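Local coordinates for heparin binding protein (Homo sapiens, PDB 1A7S), which is a neutrophil-granule serine protease homologue that binds heparin, kills many Gram-negative bacteria and attracts monocytes, at residues R122-G127 against F143-V148. Sequence-based numbering, arbitrary orientation.
Sequences RCQVAG and FVNVTV. With NAG (2-acetamido-2-deoxy-beta-D-glucopyranose), chain B; EOH (ethanol), chain G.
An antiparallel strand pair of the C-terminal barrel of the chymotrypsin-like fold joins Cys123 and Val125 to Val146 and Val144 by four backbone hydrogen bonds. Cys123 N to Val146 O is 2.8 Å, with the N-H pointing nearly at the oxygen (167°). The return bond, Val146 N to Cys123 O at 2.9 Å, approaches from above the carbonyl plane, tilted 43° out of it. The other two bonds pair Val125 with Val144, Val125 N to Val144 O measuring 3.1 Å. Cys123, Val125, Val144 and Val146 share one face, all of them buried, where CG1 of Val125 lies 3.6 Å from CG1 of Val144, the two side chains side by side. Cys123 SG, 3.8 Å from Val148 CG2, is tied by a disulfide to Cys181 on the next strand of this sheet, 178-181. The other face carries the N-glycan: Asn145 ND2 is bonded to C1 of the N-acetylglucosamine. In Arg122, chi3 (62°) turns NE out of the extended line. Arg122 NH2 lies 3.1 Å from the sugar ring oxygen O5, with Asn145 ND2 at the guanidinium edge. On the C2 side of the linkage, acetamide methyl C8 lies 3.4 Å from Phe143 CE2, approaching the ring obliquely, while Phe143 CB packs 3.8 Å from Ala126 CB.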
loop_
_atom_site.group_PDB
_atom_site.type_symbol
_atom_site.label_atom_id
_atom_site.label_comp_id
_atom_site.label_asym_id
_atom_site.label_seq_id
_atom_site.Cartn_x
_atom_site.Cartn_y
_atom_site.Cartn_z
ATOM N N ARG A 122 8.915 -13.582 7.174
ATOM C CA ARG A 122 8.041 -13.807 6.031
ATOM C C ARG A 122 6.849 -12.836 6.078
ATOM O O ARG A 122 6.235 -12.609 7.131
ATOM C CB ARG A 122 7.561 -15.275 6.089
ATOM C CG ARG A 122 8.842 -16.141 5.759
ATOM C CD ARG A 122 8.499 -17.616 5.821
ATOM N NE ARG A 122 7.517 -18.026 4.863
ATOM C CZ ARG A 122 7.656 -18.898 3.889
ATOM N NH1 ARG A 122 8.536 -19.918 3.988
ATOM N NH2 ARG A 122 6.876 -18.833 2.819
ATOM N N CYS A 123 6.576 -12.249 4.966
ATOM C CA CYS A 123 5.509 -11.286 4.757
ATOM C C CYS A 123 4.793 -11.629 3.421
ATOM O O CYS A 123 5.198 -12.525 2.692
ATOM C CB CYS A 123 6.130 -9.886 4.654
ATOM S SG CYS A 123 7.212 -9.388 5.988
ATOM N N GLN A 124 3.759 -10.861 3.136
ATOM C CA GLN A 124 3.096 -10.882 1.839
ATOM C C GLN A 124 2.866 -9.433 1.366
ATOM O O GLN A 124 2.751 -8.539 2.166
ATOM C CB GLN A 124 1.738 -11.597 1.866
ATOM C CG GLN A 124 1.853 -13.075 2.156
ATOM C CD GLN A 124 0.609 -13.867 2.050
ATOM O OE1 GLN A 124 0.657 -15.072 1.587
ATOM N NE2 GLN A 124 -0.505 -13.370 2.368
ATOM N N VAL A 125 2.799 -9.323 0.042
ATOM C CA VAL A 125 2.394 -8.101 -0.606
ATOM C C VAL A 125 1.385 -8.433 -1.674
ATOM O O VAL A 125 1.617 -9.454 -2.423
ATOM C CB VAL A 125 3.588 -7.267 -1.090
ATOM C CG1 VAL A 125 4.507 -7.955 -2.015
ATOM C CG2 VAL A 125 3.115 -5.924 -1.551
ATOM N N ALA A 126 0.335 -7.731 -1.816
ATOM C CA ALA A 126 -0.736 -7.923 -2.760
ATOM C C ALA A 126 -1.027 -6.610 -3.493
ATOM O O ALA A 126 -0.897 -5.522 -2.959
ATOM C CB ALA A 126 -1.979 -8.446 -2.070
ATOM N N GLY A 127 -1.567 -6.727 -4.706
ATOM C CA GLY A 127 -1.926 -5.588 -5.475
ATOM C C GLY A 127 -2.387 -5.918 -6.863
ATOM O O GLY A 127 -2.350 -7.090 -7.274
ATOM N N PHE A 143 -0.856 -11.760 -5.264
ATOM C CA PHE A 143 -0.071 -11.702 -4.061
ATOM C C PHE A 143 1.137 -12.583 -4.148
ATOM O O PHE A 143 1.171 -13.612 -4.851
ATOM C CB PHE A 143 -0.923 -11.984 -2.823
ATOM C CG PHE A 143 -1.312 -13.440 -2.691
ATOM C CD1 PHE A 143 -2.325 -13.983 -3.465
ATOM C CD2 PHE A 143 -0.657 -14.270 -1.802
ATOM C CE1 PHE A 143 -2.617 -15.340 -3.447
ATOM C CE2 PHE A 143 -1.024 -15.611 -1.738
ATOM C CZ PHE A 143 -1.992 -16.124 -2.582
ATOM N N VAL A 144 2.146 -12.208 -3.396
ATOM C CA VAL A 144 3.405 -12.955 -3.359
ATOM C C VAL A 144 3.953 -12.984 -1.926
ATOM O O VAL A 144 3.771 -12.021 -1.174
ATOM C CB VAL A 144 4.425 -12.328 -4.325
ATOM C CG1 VAL A 144 4.731 -10.859 -4.066
ATOM C CG2 VAL A 144 5.612 -13.167 -4.613
ATOM N N ASN A 145 4.573 -14.101 -1.572
ATOM C CA ASN A 145 5.299 -14.247 -0.335
ATOM C C ASN A 145 6.665 -13.570 -0.497
ATOM O O ASN A 145 7.329 -13.853 -1.521
ATOM C CB ASN A 145 5.550 -15.717 -0.053
ATOM C CG ASN A 145 4.301 -16.458 0.407
ATOM O OD1 ASN A 145 3.351 -15.881 0.943
ATOM N ND2 ASN A 145 4.337 -17.781 0.188
ATOM N N VAL A 146 7.065 -12.763 0.436
ATOM C CA VAL A 146 8.340 -12.086 0.396
ATOM C C VAL A 146 9.027 -12.250 1.750
ATOM O O VAL A 146 8.329 -12.509 2.764
ATOM C CB VAL A 146 8.280 -10.627 -0.056
ATOM C CG1 VAL A 146 7.527 -10.475 -1.405
ATOM C CG2 VAL A 146 7.597 -9.744 0.987
ATOM N N THR A 147 10.323 -12.028 1.774
ATOM C CA THR A 147 11.102 -12.172 3.023
ATOM C C THR A 147 11.899 -10.923 3.263
ATOM O O THR A 147 12.539 -10.392 2.354
ATOM C CB THR A 147 12.043 -13.414 2.896
ATOM O OG1 THR A 147 11.203 -14.547 2.673
ATOM C CG2 THR A 147 12.805 -13.612 4.178
ATOM N N VAL A 148 11.914 -10.432 4.486
ATOM C CA VAL A 148 12.695 -9.203 4.830
ATOM C C VAL A 148 14.160 -9.481 4.691
ATOM O O VAL A 148 14.666 -10.473 5.171
ATOM C CB VAL A 148 12.331 -8.777 6.264
ATOM C CG1 VAL A 148 13.225 -7.610 6.715
ATOM C CG2 VAL A 148 10.853 -8.401 6.335
HETATM C C1 NAG B . 3.365 -18.689 0.744
HETATM C C2 NAG B . 2.910 -19.537 -0.491
HETATM C C3 NAG B . 2.032 -20.671 0.010
HETATM C C4 NAG B . 2.959 -21.532 0.981
HETATM C C5 NAG B . 3.221 -20.573 2.166
HETATM C C6 NAG B . 4.236 -21.114 3.142
HETATM C C7 NAG B . 2.494 -18.161 -2.522
HETATM C C8 NAG B . 1.617 -17.181 -3.231
HETATM N N2 NAG B . 2.044 -18.677 -1.353
HETATM O O3 NAG B . 1.717 -21.517 -1.047
HETATM O O4 NAG B . 2.055 -22.593 1.426
HETATM O O5 NAG B . 4.094 -19.543 1.651
HETATM O O6 NAG B . 5.165 -21.928 2.481
HETATM O O7 NAG B . 3.578 -18.449 -2.913
HETATM C C1 EOH G . -1.241 -6.965 1.415
HETATM C C2 EOH G . -0.612 -8.264 1.734
HETATM O O EOH G . -0.645 -6.140 0.349
#